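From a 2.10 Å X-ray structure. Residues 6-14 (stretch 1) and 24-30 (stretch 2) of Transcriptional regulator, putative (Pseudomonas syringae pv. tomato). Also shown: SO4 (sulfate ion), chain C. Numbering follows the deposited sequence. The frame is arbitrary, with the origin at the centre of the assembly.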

ATOM      1  N   GLN A   6      -8.470  -0.892 -19.428  1.00 44.66           N
ATOM      2  CA  GLN A   6      -7.087  -1.103 -18.889  1.00 44.56           C
ATOM      3  C   GLN A   6      -6.067  -1.192 -20.024  1.00 43.80           C
ATOM      4  O   GLN A   6      -6.428  -1.526 -21.164  1.00 43.41           O
ATOM      5  CB  GLN A   6      -7.015  -2.383 -18.065  1.00 45.10           C
ATOM      6  CG  GLN A   6      -7.840  -2.355 -16.772  1.00 48.44           C
ATOM      7  CD  GLN A   6      -7.191  -1.553 -15.667  1.00 52.81           C
ATOM      8  OE1 GLN A   6      -5.956  -1.438 -15.599  1.00 55.67           O
ATOM      9  NE2 GLN A   6      -8.016  -1.009 -14.769  1.00 53.00           N
ATOM     10  N   GLY A   7      -4.805  -0.898 -19.702  1.00 42.55           N
ATOM     11  CA  GLY A   7      -3.688  -1.083 -20.641  1.00 41.12           C
ATOM     12  C   GLY A   7      -3.566  -0.067 -21.758  1.00 39.90           C
ATOM     13  O   GLY A   7      -2.863  -0.304 -22.741  1.00 39.62           O
ATOM     14  N   LEU A   8      -4.209   1.089 -21.597  1.00 39.07           N
ATOM     15  CA  LEU A   8      -4.175   2.121 -22.632  1.00 37.91           C
ATOM     16  C   LEU A   8      -2.890   2.990 -22.619  1.00 36.54           C
ATOM     17  O   LEU A   8      -2.729   3.848 -23.494  1.00 36.75           O
ATOM     18  CB  LEU A   8      -5.431   3.000 -22.553  1.00 38.49           C
ATOM     19  CG  LEU A   8      -6.809   2.356 -22.770  1.00 40.01           C
ATOM     20  CD1 LEU A   8      -7.917   3.361 -22.499  1.00 41.19           C
ATOM     21  CD2 LEU A   8      -6.979   1.784 -24.182  1.00 39.50           C
ATOM     22  N   HIS A   9      -1.985   2.780 -21.648  1.00 34.41           N
ATOM     23  CA  HIS A   9      -0.762   3.604 -21.551  1.00 32.68           C
ATOM     24  C   HIS A   9       0.533   2.827 -21.339  1.00 31.68           C
ATOM     25  O   HIS A   9       1.288   3.093 -20.409  1.00 30.30           O
ATOM     26  CB  HIS A   9      -0.945   4.708 -20.500  1.00 32.56           C
ATOM     27  CG  HIS A   9      -2.131   5.575 -20.769  1.00 30.46           C
ATOM     28  ND1 HIS A   9      -2.099   6.619 -21.665  1.00 30.65           N
ATOM     29  CD2 HIS A   9      -3.396   5.517 -20.300  1.00 30.89           C
ATOM     30  CE1 HIS A   9      -3.288   7.183 -21.725  1.00 32.17           C
ATOM     31  NE2 HIS A   9      -4.092   6.540 -20.893  1.00 33.15           N
ATOM     32  N   LEU A  10       0.807   1.901 -22.261  1.00 31.98           N
ATOM     33  CA  LEU A  10       1.883   0.922 -22.097  1.00 31.41           C
ATOM     34  C   LEU A  10       3.256   1.540 -22.246  1.00 31.93           C
ATOM     35  O   LEU A  10       4.209   1.115 -21.588  1.00 30.30           O
ATOM     36  CB  LEU A  10       1.716  -0.254 -23.071  1.00 31.28           C
ATOM     37  CG  LEU A  10       0.540  -1.231 -22.887  1.00 31.31           C
ATOM     38  CD1 LEU A  10       0.594  -2.342 -23.965  1.00 33.01           C
ATOM     39  CD2 LEU A  10       0.450  -1.834 -21.479  1.00 27.46           C
ATOM     40  N   GLU A  11       3.352   2.541 -23.123  1.00 32.35           N
ATOM     41  CA  GLU A  11       4.580   3.292 -23.292  1.00 33.56           C
ATOM     42  C   GLU A  11       4.914   4.171 -22.061  1.00 32.80           C
ATOM     43  O   GLU A  11       6.066   4.262 -21.633  1.00 32.55           O
ATOM     44  CB  GLU A  11       4.503   4.126 -24.564  1.00 33.27           C
ATOM     45  CG  GLU A  11       4.233   3.287 -25.822  1.00 36.38           C
ATOM     46  CD  GLU A  11       4.154   4.119 -27.082  1.00 37.19           C
ATOM     47  OE1 GLU A  11       4.028   5.373 -26.983  1.00 43.33           O
ATOM     48  OE2 GLU A  11       4.234   3.525 -28.189  1.00 44.92           O
ATOM     49  N   LEU A  12       3.914   4.813 -21.494  1.00 32.73           N
ATOM     50  CA  LEU A  12       4.115   5.596 -20.272  1.00 33.29           C
ATOM     51  C   LEU A  12       4.586   4.683 -19.113  1.00 33.45           C
ATOM     52  O   LEU A  12       5.545   5.001 -18.408  1.00 34.39           O
ATOM     53  CB  LEU A  12       2.824   6.349 -19.917  1.00 32.97           C
ATOM     54  CG  LEU A  12       2.719   7.245 -18.681  1.00 33.28           C
ATOM     55  CD1 LEU A  12       3.841   8.277 -18.719  1.00 34.93           C
ATOM     56  CD2 LEU A  12       1.346   7.950 -18.675  1.00 33.24           C
ATOM     57  N   GLU A  13       3.919   3.543 -18.942  1.00 33.02           N
ATOM     58  CA  GLU A  13       4.346   2.520 -17.990  1.00 32.45           C
ATOM     59  C   GLU A  13       5.829   2.169 -18.143  1.00 32.38           C
ATOM     60  O   GLU A  13       6.601   2.223 -17.162  1.00 31.49           O
ATOM     61  CB  GLU A  13       3.494   1.263 -18.173  1.00 32.17           C
ATOM     62  CG  GLU A  13       2.059   1.449 -17.684  1.00 32.64           C
ATOM     63  CD  GLU A  13       1.162   0.215 -17.888  1.00 33.12           C
ATOM     64  OE1 GLU A  13       1.660  -0.851 -18.303  1.00 32.33           O
ATOM     65  OE2 GLU A  13      -0.064   0.316 -17.621  1.00 34.78           O
ATOM     66  N   THR A  14       6.216   1.817 -19.381  1.00 31.77           N
ATOM     67  CA  THR A  14       7.600   1.504 -19.726  1.00 32.34           C
ATOM     68  C   THR A  14       8.635   2.594 -19.356  1.00 32.81           C
ATOM     69  O   THR A  14       9.679   2.278 -18.777  1.00 33.44           O
ATOM     70  CB  THR A  14       7.717   1.152 -21.236  1.00 32.65           C
ATOM     71  OG1 THR A  14       6.998  -0.063 -21.455  1.00 34.61           O
ATOM     72  CG2 THR A  14       9.145   0.954 -21.632  1.00 30.64           C
ATOM     73  N   GLN A  24       7.405  -2.842 -12.131  1.00 35.01           N
ATOM     74  CA  GLN A  24       6.128  -2.749 -12.824  1.00 34.52           C
ATOM     75  C   GLN A  24       5.390  -1.485 -12.482  1.00 33.50           C
ATOM     76  O   GLN A  24       5.313  -1.100 -11.333  1.00 33.70           O
ATOM     77  CB  GLN A  24       5.235  -3.957 -12.513  1.00 33.88           C
ATOM     78  CG  GLN A  24       4.048  -4.082 -13.457  1.00 35.67           C
ATOM     79  CD  GLN A  24       3.156  -5.264 -13.150  1.00 36.82           C
ATOM     80  OE1 GLN A  24       3.085  -5.724 -12.015  1.00 42.46           O
ATOM     81  NE2 GLN A  24       2.463  -5.764 -14.167  1.00 40.31           N
ATOM     82  N   VAL A  25       4.837  -0.837 -13.498  1.00 33.10           N
ATOM     83  CA  VAL A  25       3.914   0.269 -13.283  1.00 32.49           C
ATOM     84  C   VAL A  25       2.671  -0.098 -14.098  1.00 32.69           C
ATOM     85  O   VAL A  25       2.771  -0.575 -15.222  1.00 32.17           O
ATOM     86  CB  VAL A  25       4.530   1.602 -13.789  1.00 32.69           C
ATOM     87  CG1 VAL A  25       3.488   2.676 -13.882  1.00 31.17           C
ATOM     88  CG2 VAL A  25       5.763   2.020 -12.952  1.00 31.23           C
ATOM     89  N   ILE A  26       1.504   0.070 -13.489  1.00 33.07           N
ATOM     90  CA  ILE A  26       0.216  -0.156 -14.136  1.00 32.39           C
ATOM     91  C   ILE A  26      -0.455   1.192 -14.133  1.00 32.30           C
ATOM     92  O   ILE A  26      -0.582   1.787 -13.077  1.00 32.15           O
ATOM     93  CB  ILE A  26      -0.623  -1.168 -13.335  1.00 32.17           C
ATOM     94  CG1 ILE A  26       0.135  -2.508 -13.266  1.00 33.74           C
ATOM     95  CG2 ILE A  26      -2.056  -1.253 -13.888  1.00 31.30           C
ATOM     96  CD1 ILE A  26      -0.675  -3.742 -12.968  1.00 36.56           C
ATOM     97  N   VAL A  27      -0.866   1.676 -15.307  1.00 32.26           N
ATOM     98  CA  VAL A  27      -1.521   2.987 -15.404  1.00 32.27           C
ATOM     99  C   VAL A  27      -2.997   2.824 -15.748  1.00 32.87           C
ATOM    100  O   VAL A  27      -3.353   2.136 -16.726  1.00 33.77           O
ATOM    101  CB  VAL A  27      -0.807   3.969 -16.397  1.00 31.99           C
ATOM    102  CG1 VAL A  27      -1.642   5.223 -16.623  1.00 31.75           C
ATOM    103  CG2 VAL A  27       0.577   4.364 -15.885  1.00 32.14           C
ATOM    104  N   VAL A  28      -3.841   3.460 -14.931  1.00 32.81           N
ATOM    105  CA  VAL A  28      -5.289   3.411 -15.058  1.00 32.35           C
ATOM    106  C   VAL A  28      -5.825   4.782 -15.451  1.00 33.61           C
ATOM    107  O   VAL A  28      -5.205   5.802 -15.145  1.00 33.32           O
ATOM    108  CB  VAL A  28      -5.975   2.854 -13.760  1.00 33.55           C
ATOM    109  CG1 VAL A  28      -5.252   1.570 -13.273  1.00 29.28           C
ATOM    110  CG2 VAL A  28      -5.999   3.905 -12.598  1.00 31.05           C
ATOM    111  N   GLU A  29      -6.947   4.803 -16.171  1.00 33.66           N
ATOM    112  CA  GLU A  29      -7.674   6.034 -16.426  1.00 34.97           C
ATOM    113  C   GLU A  29      -8.857   6.158 -15.465  1.00 35.66           C
ATOM    114  O   GLU A  29      -9.709   5.272 -15.396  1.00 35.87           O
ATOM    115  CB  GLU A  29      -8.168   6.094 -17.879  1.00 34.70           C
ATOM    116  CG  GLU A  29      -7.068   6.109 -18.932  1.00 35.50           C
ATOM    117  CD  GLU A  29      -7.597   6.202 -20.350  1.00 36.09           C
ATOM    118  OE1 GLU A  29      -8.800   5.968 -20.558  1.00 38.32           O
ATOM    119  OE2 GLU A  29      -6.812   6.501 -21.264  1.00 37.14           O
ATOM    120  N   ALA A  30      -8.902   7.253 -14.718  1.00 36.63           N
ATOM    121  CA  ALA A  30     -10.063   7.581 -13.899  1.00 37.82           C
ATOM    122  C   ALA A  30     -11.224   7.984 -14.798  1.00 38.71           C
ATOM    123  O   ALA A  30     -11.019   8.632 -15.822  1.00 39.19           O
ATOM    124  CB  ALA A  30      -9.729   8.714 -12.937  1.00 37.94           C
TER
HETATM  125  S   SO4 C   2       1.234   6.965 -23.400  1.00 56.11           S
HETATM  126  O1  SO4 C   2       2.478   7.736 -23.526  1.00 51.93           O
HETATM  127  O2  SO4 C   2       0.585   6.801 -24.697  1.00 54.56           O
HETATM  128  O3  SO4 C   2       1.557   5.620 -22.892  1.00 52.32           O
HETATM  129  O4  SO4 C   2       0.318   7.721 -22.528  1.00 53.77           O
HETATM  130  O   HOH W   1      -5.321   2.451 -18.889  1.00 38.46           O
HETATM  131  O   HOH W   2      -1.775   1.503 -19.117  1.00 34.75           O

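What fastens the start of the helix to the strand? The central link is Glu13, whose CA-to-CB bond runs sideways to the strand but whose carboxylate ends against it. With chi1 at m (-71°) and chi2 at t (178°), the chain is extended through CG and delivers OE2 to the backbone of Val27, where Val27 N donates a hydrogen bond of 2.8 Å to Glu13 OE2, nearly straight at 166°. A glutamate suits this place because it has the length to reach a strand NH and a charged acceptor to meet it. The same reach brings Glu13 OE1 to 3.3 Å from Val25 O, but both are acceptors and no bond forms.

How does His9 serve two partners at once? Its CB points toward the strand, and chi1 at m (-56°) with chi2 at -82° turns the ring so that its two nitrogens face different anions. His9 NE2 donates to Glu29 OE2 at 2.7 Å, while His9 ND1 donates to sulfate O4 at 2.8 Å; both acceptors lie at the ring edge, near its plane. With both nitrogens donating, the ring is best read as protonated, a state that two neighbouring anions would favour. Glu29 meets it with an m, t side chain, extended at chi2, and Glu29 OE1 also lies 3.4 Å from Leu8 CD1. The sulfate, probably from the crystallisation liquor, further accepts from Leu12 N, with sulfate O3 2.9 Å from Leu12 N.

What fills the space between these polar links? Val27 is central here, with the largest covered area of any residue in the two stretches, Glu13 close behind. Its CB points toward stretch 1 and its t rotamer (171°) spreads the two methyls: Val27 CG1 lies 4.0 Å from His9 CB, and Val27 CG2 lies 3.7 Å from Glu13 CG. The methylenes of two polar side chains thus pack on a compact, branched residue well suited to a strand. Val25, also t and pointing toward the helix, extends this packing, with Val25 CG1 4.2 Å from Glu13 CG.

How are the remaining backbone groups satisfied? Two waters bridge the gap. The O of water 2 accepts from His9 N at 2.8 Å and donates to Glu13 OE2 at 2.6 Å and to Val27 O at 2.9 Å, so the carboxylate oxygen that holds the strand also helps anchor the N-cap residue. The O of water 1 accepts from Leu8 N at 3.2 Å and donates to Val27 O at 2.9 Å.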